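PDB 3K11: putative glycosyl hydrolase from Bacteroides thetaiotaomicron VPI-5482, which probably acts as a glycoside hydrolase of family 88, although its substrate has not been established. Local coordinates for residues A[260-265]-A[380-385]; A[200-205]-A[248-253]. One frame throughout, in Å; residues are numbered along the deposited sequence.

Contact 1: residues A[260-265]-A[380-385]; sequences PAFCWA and MAFDPA
The phenyl ring of Phe262 has the carbonyl O of Asp383 over one face, with Phe262 CD1 4.2 Å from Asp383 O, while the backbone of 381-384 curves past the rest of the ring. Ala381 O, Phe382 C and Pro384 N all approach it obliquely, and the ring of Tyr387 also meets it, planes about 15° apart. Both segments are largely non-helical, each leading into a helix (265-281 and 384-388), in a chain whose family is built on an (α/α)6 barrel, a fold of six helical hairpins. The evidence for packing rather than polar pairing is direct: no hydrogen bond crosses the 229 Å² interface. The first torsion of Phe262 sets CG beside its backbone N (chi1 -68°). Phe262 CE1 comes within 3.4 Å of Pro384 N and 3.8 Å of Pro384 CD. Elsewhere on the ring, Phe262 CE2 lies 3.5 Å from Phe382 C. An alanine at Phe262 would probably open a gap beside the 381-384 backbone, leaving Pro384 CD and the ring of Tyr387 without this neighbour. Asp383 precedes helix 384-388 as its N-cap; its OD1 accepts from Phe386 N, and its OD2 is hydrogen-bonded to Tyr24 OH of the second subunit. The ring of Phe382 also receives Pro260 obliquely, and this looser apolar approach brings Pro260 CG to 4.3 Å from Phe382 CD1.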
ATOM      1  N   PRO A 260      -6.064 -13.425 -11.597  1.00 24.78           N
ATOM      2  CA  PRO A 260      -5.930 -12.629 -10.357  1.00 23.50           C
ATOM      3  C   PRO A 260      -4.793 -13.103  -9.471  1.00 23.01           C
ATOM      4  O   PRO A 260      -4.488 -14.288  -9.417  1.00 26.08           O
ATOM      5  CB  PRO A 260      -7.267 -12.859  -9.656  1.00 24.19           C
ATOM      6  CG  PRO A 260      -8.234 -13.203 -10.741  1.00 24.25           C
ATOM      7  CD  PRO A 260      -7.416 -14.028 -11.710  1.00 25.41           C
ATOM      8  N   ALA A 261      -4.119 -12.154  -8.825  1.00 22.60           N
ATOM      9  CA  ALA A 261      -2.944 -12.436  -8.027  1.00 24.61           C
ATOM     10  C   ALA A 261      -3.297 -12.326  -6.559  1.00 27.50           C
ATOM     11  O   ALA A 261      -3.726 -11.274  -6.110  1.00 29.38           O
ATOM     12  CB  ALA A 261      -1.836 -11.444  -8.366  1.00 24.54           C
ATOM     13  N   PHE A 262      -3.172 -13.429  -5.844  1.00 24.05           N
ATOM     14  CA  PHE A 262      -3.174 -13.424  -4.415  1.00 23.52           C
ATOM     15  C   PHE A 262      -1.770 -13.892  -4.032  1.00 24.78           C
ATOM     16  O   PHE A 262      -1.436 -15.055  -4.197  1.00 22.87           O
ATOM     17  CB  PHE A 262      -4.282 -14.313  -3.876  1.00 25.75           C
ATOM     18  CG  PHE A 262      -5.664 -13.739  -4.168  1.00 21.06           C
ATOM     19  CD1 PHE A 262      -6.205 -12.785  -3.328  1.00 25.49           C
ATOM     20  CD2 PHE A 262      -6.329 -14.071  -5.304  1.00 25.21           C
ATOM     21  CE1 PHE A 262      -7.383 -12.173  -3.640  1.00 24.11           C
ATOM     22  CE2 PHE A 262      -7.554 -13.474  -5.588  1.00 22.44           C
ATOM     23  CZ  PHE A 262      -8.051 -12.532  -4.753  1.00 25.50           C
ATOM     24  N   CYS A 263      -0.926 -12.958  -3.589  1.00 24.84           N
ATOM     25  CA  CYS A 263       0.518 -13.218  -3.385  1.00 23.78           C
ATOM     26  C   CYS A 263       0.730 -13.786  -1.991  1.00 24.67           C
ATOM     27  O   CYS A 263       1.254 -13.134  -1.110  1.00 24.03           O
ATOM     28  CB  CYS A 263       1.301 -11.923  -3.584  1.00 26.91           C
ATOM     29  SG  CYS A 263       1.055 -11.294  -5.299  1.00 27.06           S
ATOM     30  N   TRP A 264       0.223 -14.990  -1.798  1.00 24.21           N
ATOM     31  CA  TRP A 264       0.243 -15.647  -0.503  1.00 23.16           C
ATOM     32  C   TRP A 264       1.678 -15.899  -0.061  1.00 24.34           C
ATOM     33  O   TRP A 264       2.501 -16.428  -0.821  1.00 21.47           O
ATOM     34  CB  TRP A 264      -0.581 -16.943  -0.560  1.00 22.45           C
ATOM     35  CG  TRP A 264      -0.639 -17.691   0.715  1.00 22.43           C
ATOM     36  CD1 TRP A 264      -0.862 -17.174   1.946  1.00 26.79           C
ATOM     37  CD2 TRP A 264      -0.445 -19.097   0.891  1.00 23.18           C
ATOM     38  NE1 TRP A 264      -0.846 -18.162   2.876  1.00 23.95           N
ATOM     39  CE2 TRP A 264      -0.576 -19.361   2.265  1.00 22.33           C
ATOM     40  CE3 TRP A 264      -0.241 -20.151   0.019  1.00 23.46           C
ATOM     41  CZ2 TRP A 264      -0.484 -20.641   2.798  1.00 23.77           C
ATOM     42  CZ3 TRP A 264      -0.101 -21.428   0.554  1.00 25.90           C
ATOM     43  CH2 TRP A 264      -0.229 -21.649   1.934  1.00 21.39           C
ATOM     44  N   ALA A 265       2.001 -15.474   1.150  1.00 23.54           N
ATOM     45  CA  ALA A 265       3.402 -15.520   1.647  1.00 21.67           C
ATOM     46  C   ALA A 265       4.025 -16.878   1.705  1.00 24.63           C
ATOM     47  O   ALA A 265       5.152 -17.050   1.200  1.00 24.54           O
ATOM     48  CB  ALA A 265       3.528 -14.778   3.035  1.00 19.89           C
HETATM   49  N   MSE A 380      -6.498 -22.885  -2.565  1.00 24.62           N
HETATM   50  CA  MSE A 380      -6.523 -21.760  -3.513  1.00 25.53           C
HETATM   51  C   MSE A 380      -7.853 -21.061  -3.528  1.00 24.62           C
HETATM   52  O   MSE A 380      -8.899 -21.700  -3.612  1.00 23.57           O
HETATM   53  CB  MSE A 380      -6.241 -22.288  -4.921  1.00 27.53           C
HETATM   54  CG  MSE A 380      -6.108 -21.178  -5.992  1.00 24.57           C
HETATM   55 SE   MSE A 380      -5.755 -21.888  -7.717  0.75 21.59          SE
HETATM   56  CE  MSE A 380      -3.988 -22.702  -7.219  1.00 21.36           C
ATOM     57  N   ALA A 381      -7.833 -19.744  -3.473  1.00 22.93           N
ATOM     58  CA  ALA A 381      -9.052 -18.964  -3.559  1.00 23.61           C
ATOM     59  C   ALA A 381      -8.881 -17.866  -4.633  1.00 24.60           C
ATOM     60  O   ALA A 381      -7.734 -17.503  -5.024  1.00 22.97           O
ATOM     61  CB  ALA A 381      -9.383 -18.297  -2.187  1.00 23.09           C
ATOM     62  N   PHE A 382     -10.014 -17.293  -5.021  1.00 23.78           N
ATOM     63  CA  PHE A 382     -10.039 -16.116  -5.847  1.00 24.88           C
ATOM     64  C   PHE A 382     -10.754 -14.938  -5.170  1.00 22.66           C
ATOM     65  O   PHE A 382     -11.358 -14.087  -5.803  1.00 23.77           O
ATOM     66  CB  PHE A 382     -10.602 -16.454  -7.231  1.00 23.74           C
ATOM     67  CG  PHE A 382      -9.674 -17.309  -7.997  1.00 23.10           C
ATOM     68  CD1 PHE A 382      -8.469 -16.788  -8.439  1.00 25.87           C
ATOM     69  CD2 PHE A 382      -9.925 -18.632  -8.185  1.00 24.36           C
ATOM     70  CE1 PHE A 382      -7.544 -17.583  -9.069  1.00 25.59           C
ATOM     71  CE2 PHE A 382      -9.020 -19.405  -8.813  1.00 26.30           C
ATOM     72  CZ  PHE A 382      -7.850 -18.884  -9.272  1.00 23.27           C
ATOM     73  N   ASP A 383     -10.658 -14.906  -3.850  1.00 23.83           N
ATOM     74  CA  ASP A 383     -11.138 -13.746  -3.073  1.00 22.97           C
ATOM     75  C   ASP A 383     -10.168 -13.554  -1.916  1.00 24.57           C
ATOM     76  O   ASP A 383      -9.520 -14.511  -1.491  1.00 22.42           O
ATOM     77  CB  ASP A 383     -12.585 -13.922  -2.579  1.00 24.39           C
ATOM     78  CG  ASP A 383     -12.711 -14.922  -1.447  1.00 23.77           C
ATOM     79  OD1 ASP A 383     -12.311 -14.572  -0.302  1.00 22.14           O
ATOM     80  OD2 ASP A 383     -13.273 -16.024  -1.689  1.00 24.95           O
ATOM     81  N   PRO A 384     -10.024 -12.307  -1.437  1.00 22.93           N
ATOM     82  CA  PRO A 384      -9.064 -12.066  -0.359  1.00 22.48           C
ATOM     83  C   PRO A 384      -9.481 -12.509   1.025  1.00 23.78           C
ATOM     84  O   PRO A 384      -8.621 -12.798   1.842  1.00 22.85           O
ATOM     85  CB  PRO A 384      -8.899 -10.548  -0.363  1.00 22.67           C
ATOM     86  CG  PRO A 384     -10.221 -10.035  -0.914  1.00 22.24           C
ATOM     87  CD  PRO A 384     -10.629 -11.066  -1.959  1.00 23.13           C
ATOM     88  N   ALA A 385     -10.773 -12.557   1.305  1.00 24.77           N
ATOM     89  CA  ALA A 385     -11.231 -12.979   2.651  1.00 24.02           C
ATOM     90  C   ALA A 385     -10.694 -14.355   3.054  1.00 24.47           C
ATOM     91  O   ALA A 385     -10.246 -14.549   4.176  1.00 25.43           O
ATOM     92  CB  ALA A 385     -12.783 -12.924   2.730  1.00 22.22           C
TER

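Contact 2: residues A[200-205]-A[248-253]; sequences WLDDMF and YRHGWV. With EDO (1,2-ethanediol), chain H.
Trp200 and Gly251 form an antiparallel, non-hydrogen-bonded pair, with Trp200 CA and Gly251 CA 5.0 Å apart; here strand 198-200, at one side of a small three-stranded sheet, meets strand 247-253 just before the chain turns into helix 202-217. A backbone bond follows directly, from Leu201 N to His250 O at 2.9 Å, nearly straight at 168°. The next residue along adds a side-chain bond: His250 NE2 donates to the syn lone pair of Asp202 OD1 at 2.7 Å, with the oxygen in the imidazole plane but the N-H bent to 136°. The other ring nitrogen, ND1, bonds to Tyr387 OH, so both nitrogens help fix the imidazole's rotation. The His250 CG is anti to the backbone N (chi1 -173°). Its side chain runs side by side with that of Trp200, and the two rings meet obliquely.

The apolar half of the contact is centred on Leu201, which crosses Tyr248 at about a right angle. Leu201 CD2 packs tightly on Tyr248 CB at 3.4 Å, and Leu201 CD1 lies 3.6 Å from Tyr248 CD2. Further along the helix, the selenium of Met204 (selenomethionine) makes an oblique Met-aromatic contact, Met204 SE standing 4.0 Å from Tyr248 CE2. Arg249 leads elsewhere, its NE bonded to His259 O and its NH2 to O2 of a 1,2-ethanediol. Another ethanediol beside Asp202, probably from the crystallisation liquor like the first, may mark a pocket. Together these features describe a strand-to-helix junction stitched to an antiparallel neighbour and reinforced by a His-carboxylate hydrogen bond.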
ATOM      1  N   TRP A 200      -0.518 -24.556  -9.169  1.00 23.24           N
ATOM      2  CA  TRP A 200      -0.333 -24.122  -7.781  1.00 23.59           C
ATOM      3  C   TRP A 200       1.097 -23.712  -7.600  1.00 22.90           C
ATOM      4  O   TRP A 200       2.014 -24.489  -7.889  1.00 21.57           O
ATOM      5  CB  TRP A 200      -0.605 -25.290  -6.850  1.00 22.81           C
ATOM      6  CG  TRP A 200      -2.035 -25.648  -6.698  1.00 23.77           C
ATOM      7  CD1 TRP A 200      -2.917 -26.040  -7.674  1.00 23.95           C
ATOM      8  CD2 TRP A 200      -2.728 -25.722  -5.470  1.00 21.19           C
ATOM      9  NE1 TRP A 200      -4.131 -26.324  -7.116  1.00 25.78           N
ATOM     10  CE2 TRP A 200      -4.047 -26.159  -5.759  1.00 20.71           C
ATOM     11  CE3 TRP A 200      -2.365 -25.458  -4.140  1.00 25.40           C
ATOM     12  CZ2 TRP A 200      -5.008 -26.367  -4.759  1.00 22.93           C
ATOM     13  CZ3 TRP A 200      -3.323 -25.623  -3.149  1.00 25.72           C
ATOM     14  CH2 TRP A 200      -4.627 -26.104  -3.459  1.00 24.26           C
ATOM     15  N   LEU A 201       1.310 -22.514  -7.083  1.00 22.74           N
ATOM     16  CA  LEU A 201       2.672 -22.040  -6.825  1.00 21.52           C
ATOM     17  C   LEU A 201       3.414 -23.056  -5.953  1.00 24.18           C
ATOM     18  O   LEU A 201       4.621 -23.289  -6.133  1.00 24.91           O
ATOM     19  CB  LEU A 201       2.621 -20.662  -6.157  1.00 23.91           C
ATOM     20  CG  LEU A 201       3.926 -19.939  -5.997  1.00 18.49           C
ATOM     21  CD1 LEU A 201       4.637 -19.758  -7.354  1.00 18.83           C
ATOM     22  CD2 LEU A 201       3.681 -18.570  -5.271  1.00 22.28           C
ATOM     23  N   ASP A 202       2.701 -23.688  -5.006  1.00 24.77           N
ATOM     24  CA  ASP A 202       3.307 -24.648  -4.085  1.00 24.58           C
ATOM     25  C   ASP A 202       4.018 -25.749  -4.840  1.00 24.04           C
ATOM     26  O   ASP A 202       5.039 -26.265  -4.353  1.00 24.16           O
ATOM     27  CB  ASP A 202       2.258 -25.337  -3.192  1.00 25.22           C
ATOM     28  CG  ASP A 202       1.335 -24.340  -2.458  1.00 32.90           C
ATOM     29  OD1 ASP A 202       0.670 -23.562  -3.132  1.00 24.39           O
ATOM     30  OD2 ASP A 202       1.314 -24.297  -1.207  1.00 40.63           O
ATOM     31  N   ASP A 203       3.553 -26.074  -6.048  1.00 23.69           N
ATOM     32  CA  ASP A 203       4.097 -27.257  -6.755  1.00 24.43           C
ATOM     33  C   ASP A 203       5.465 -26.985  -7.354  1.00 24.83           C
ATOM     34  O   ASP A 203       6.143 -27.906  -7.716  1.00 24.89           O
ATOM     35  CB  ASP A 203       3.159 -27.774  -7.812  1.00 25.49           C
ATOM     36  CG  ASP A 203       1.980 -28.553  -7.241  1.00 29.51           C
ATOM     37  OD1 ASP A 203       2.106 -29.096  -6.116  1.00 25.34           O
ATOM     38  OD2 ASP A 203       0.975 -28.678  -7.958  1.00 24.77           O
HETATM   39  N   MSE A 204       5.880 -25.715  -7.456  1.00 23.37           N
HETATM   40  CA  MSE A 204       7.269 -25.435  -7.777  1.00 21.85           C
HETATM   41  C   MSE A 204       8.156 -26.193  -6.770  1.00 21.25           C
HETATM   42  O   MSE A 204       9.118 -26.858  -7.129  1.00 25.30           O
HETATM   43  CB  MSE A 204       7.563 -23.942  -7.746  1.00 24.50           C
HETATM   44  CG  MSE A 204       6.923 -23.210  -8.915  1.00 22.79           C
HETATM   45 SE   MSE A 204       7.409 -21.354  -9.009  0.75 20.85          SE
HETATM   46  CE  MSE A 204       9.150 -21.584  -9.778  1.00 21.95           C
ATOM     47  N   PHE A 205       7.780 -26.125  -5.500  1.00 21.67           N
ATOM     48  CA  PHE A 205       8.543 -26.717  -4.403  1.00 22.04           C
ATOM     49  C   PHE A 205       8.199 -28.168  -4.211  1.00 22.88           C
ATOM     50  O   PHE A 205       9.067 -28.974  -3.877  1.00 26.70           O
ATOM     51  CB  PHE A 205       8.331 -25.927  -3.119  1.00 26.97           C
ATOM     52  CG  PHE A 205       9.092 -26.470  -1.962  1.00 23.76           C
ATOM     53  CD1 PHE A 205      10.498 -26.332  -1.889  1.00 26.39           C
ATOM     54  CD2 PHE A 205       8.418 -27.160  -0.975  1.00 28.83           C
ATOM     55  CE1 PHE A 205      11.198 -26.882  -0.823  1.00 31.53           C
ATOM     56  CE2 PHE A 205       9.115 -27.736   0.091  1.00 33.01           C
ATOM     57  CZ  PHE A 205      10.500 -27.580   0.170  1.00 29.03           C
ATOM     58  N   TYR A 248       5.046 -13.685  -6.912  1.00 22.40           N
ATOM     59  CA  TYR A 248       4.296 -14.712  -7.592  1.00 23.67           C
ATOM     60  C   TYR A 248       2.858 -14.761  -7.131  1.00 26.22           C
ATOM     61  O   TYR A 248       2.559 -14.559  -5.951  1.00 23.66           O
ATOM     62  CB  TYR A 248       4.885 -16.058  -7.266  1.00 22.15           C
ATOM     63  CG  TYR A 248       6.169 -16.416  -8.006  1.00 22.14           C
ATOM     64  CD1 TYR A 248       7.405 -16.095  -7.477  1.00 22.04           C
ATOM     65  CD2 TYR A 248       6.138 -17.100  -9.214  1.00 22.20           C
ATOM     66  CE1 TYR A 248       8.561 -16.451  -8.097  1.00 22.97           C
ATOM     67  CE2 TYR A 248       7.308 -17.440  -9.850  1.00 23.52           C
ATOM     68  CZ  TYR A 248       8.509 -17.128  -9.288  1.00 28.43           C
ATOM     69  OH  TYR A 248       9.660 -17.490  -9.938  1.00 26.35           O
ATOM     70  N   ARG A 249       1.966 -15.035  -8.086  1.00 22.23           N
ATOM     71  CA  ARG A 249       0.587 -15.378  -7.737  1.00 23.79           C
ATOM     72  C   ARG A 249       0.509 -16.817  -7.161  1.00 23.96           C
ATOM     73  O   ARG A 249       1.239 -17.700  -7.587  1.00 22.98           O
ATOM     74  CB  ARG A 249      -0.349 -15.205  -8.921  1.00 26.88           C
ATOM     75  CG  ARG A 249       0.107 -15.712 -10.198  1.00 35.81           C
ATOM     76  CD  ARG A 249      -0.957 -15.612 -11.314  1.00 30.00           C
ATOM     77  NE  ARG A 249      -1.176 -14.258 -11.784  1.00 30.53           N
ATOM     78  CZ  ARG A 249      -0.391 -13.538 -12.573  1.00 29.08           C
ATOM     79  NH1 ARG A 249       0.777 -13.925 -13.003  1.00 30.09           N
ATOM     80  NH2 ARG A 249      -0.775 -12.341 -12.900  1.00 33.98           N
ATOM     81  N   HIS A 250      -0.400 -17.057  -6.228  1.00 23.76           N
ATOM     82  CA  HIS A 250      -0.577 -18.411  -5.669  1.00 22.03           C
ATOM     83  C   HIS A 250      -1.136 -19.396  -6.693  1.00 24.24           C
ATOM     84  O   HIS A 250      -0.778 -20.563  -6.695  1.00 23.83           O
ATOM     85  CB  HIS A 250      -1.503 -18.384  -4.445  1.00 23.24           C
ATOM     86  CG  HIS A 250      -1.604 -19.688  -3.732  1.00 22.81           C
ATOM     87  ND1 HIS A 250      -2.703 -20.042  -2.960  1.00 24.33           N
ATOM     88  CD2 HIS A 250      -0.744 -20.729  -3.675  1.00 21.64           C
ATOM     89  CE1 HIS A 250      -2.496 -21.248  -2.448  1.00 26.41           C
ATOM     90  NE2 HIS A 250      -1.314 -21.692  -2.863  1.00 22.59           N
ATOM     91  N   GLY A 251      -2.022 -18.908  -7.561  1.00 21.88           N
ATOM     92  CA  GLY A 251      -2.659 -19.803  -8.504  1.00 22.78           C
ATOM     93  C   GLY A 251      -2.810 -19.266  -9.896  1.00 24.37           C
ATOM     94  O   GLY A 251      -2.794 -18.046 -10.166  1.00 23.80           O
ATOM     95  N   TRP A 252      -3.012 -20.197 -10.803  1.00 22.26           N
ATOM     96  CA  TRP A 252      -3.171 -19.888 -12.241  1.00 23.99           C
ATOM     97  C   TRP A 252      -4.032 -20.963 -12.866  1.00 24.15           C
ATOM     98  O   TRP A 252      -3.617 -22.102 -12.955  1.00 25.01           O
ATOM     99  CB  TRP A 252      -1.802 -19.878 -12.924  1.00 22.62           C
ATOM    100  CG  TRP A 252      -1.783 -19.424 -14.344  1.00 25.27           C
ATOM    101  CD1 TRP A 252      -1.609 -18.136 -14.809  1.00 23.55           C
ATOM    102  CD2 TRP A 252      -1.866 -20.265 -15.519  1.00 23.08           C
ATOM    103  NE1 TRP A 252      -1.616 -18.133 -16.178  1.00 24.59           N
ATOM    104  CE2 TRP A 252      -1.754 -19.429 -16.634  1.00 25.55           C
ATOM    105  CE3 TRP A 252      -2.013 -21.650 -15.712  1.00 24.90           C
ATOM    106  CZ2 TRP A 252      -1.772 -19.923 -17.935  1.00 24.93           C
ATOM    107  CZ3 TRP A 252      -2.007 -22.128 -17.000  1.00 23.28           C
ATOM    108  CH2 TRP A 252      -1.929 -21.270 -18.083  1.00 23.77           C
ATOM    109  N   VAL A 253      -5.211 -20.568 -13.336  1.00 21.47           N
ATOM    110  CA  VAL A 253      -6.141 -21.488 -13.995  1.00 24.12           C
ATOM    111  C   VAL A 253      -6.073 -21.266 -15.497  1.00 25.91           C
ATOM    112  O   VAL A 253      -6.326 -20.175 -16.006  1.00 23.61           O
ATOM    113  CB  VAL A 253      -7.599 -21.294 -13.488  1.00 22.64           C
ATOM    114  CG1 VAL A 253      -8.574 -22.217 -14.256  1.00 20.12           C
ATOM    115  CG2 VAL A 253      -7.632 -21.598 -11.942  1.00 22.23           C
TER
HETATM  116  C1  EDO H   7      -1.243  -8.312 -11.735  1.00 52.81           C
HETATM  117  O1  EDO H   7      -0.858  -8.581 -13.099  1.00 56.65           O
HETATM  118  C2  EDO H   7      -1.875  -9.525 -11.061  1.00 53.75           C
HETATM  119  O2  EDO H   7      -2.782 -10.281 -11.879  1.00 32.18           O

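In the fold
Both contacts are buried, with six of seven touching residues buried in contact 2 and four of six in contact 1; contact 2 also lies nearer the centre of the chain, about 15 Å from it against about 20 Å, centre to centre. Their chemistry follows the elements joined: contact 1 brings two loops together by apolar packing, whereas contact 2 joins a strand to a helix start through hydrogen bonds as well. They share a border along strand 247-253. Phe262 O probably accepts a hydrogen bond from His250 N at 3.0 Å, and Met380 CE packs 3.4 Å from Gly251 CA. The Tyr387 hydroxyl that serves contact 2 also bonds to Ala381 N. Both touch the second subunit, contact 1 through more residues.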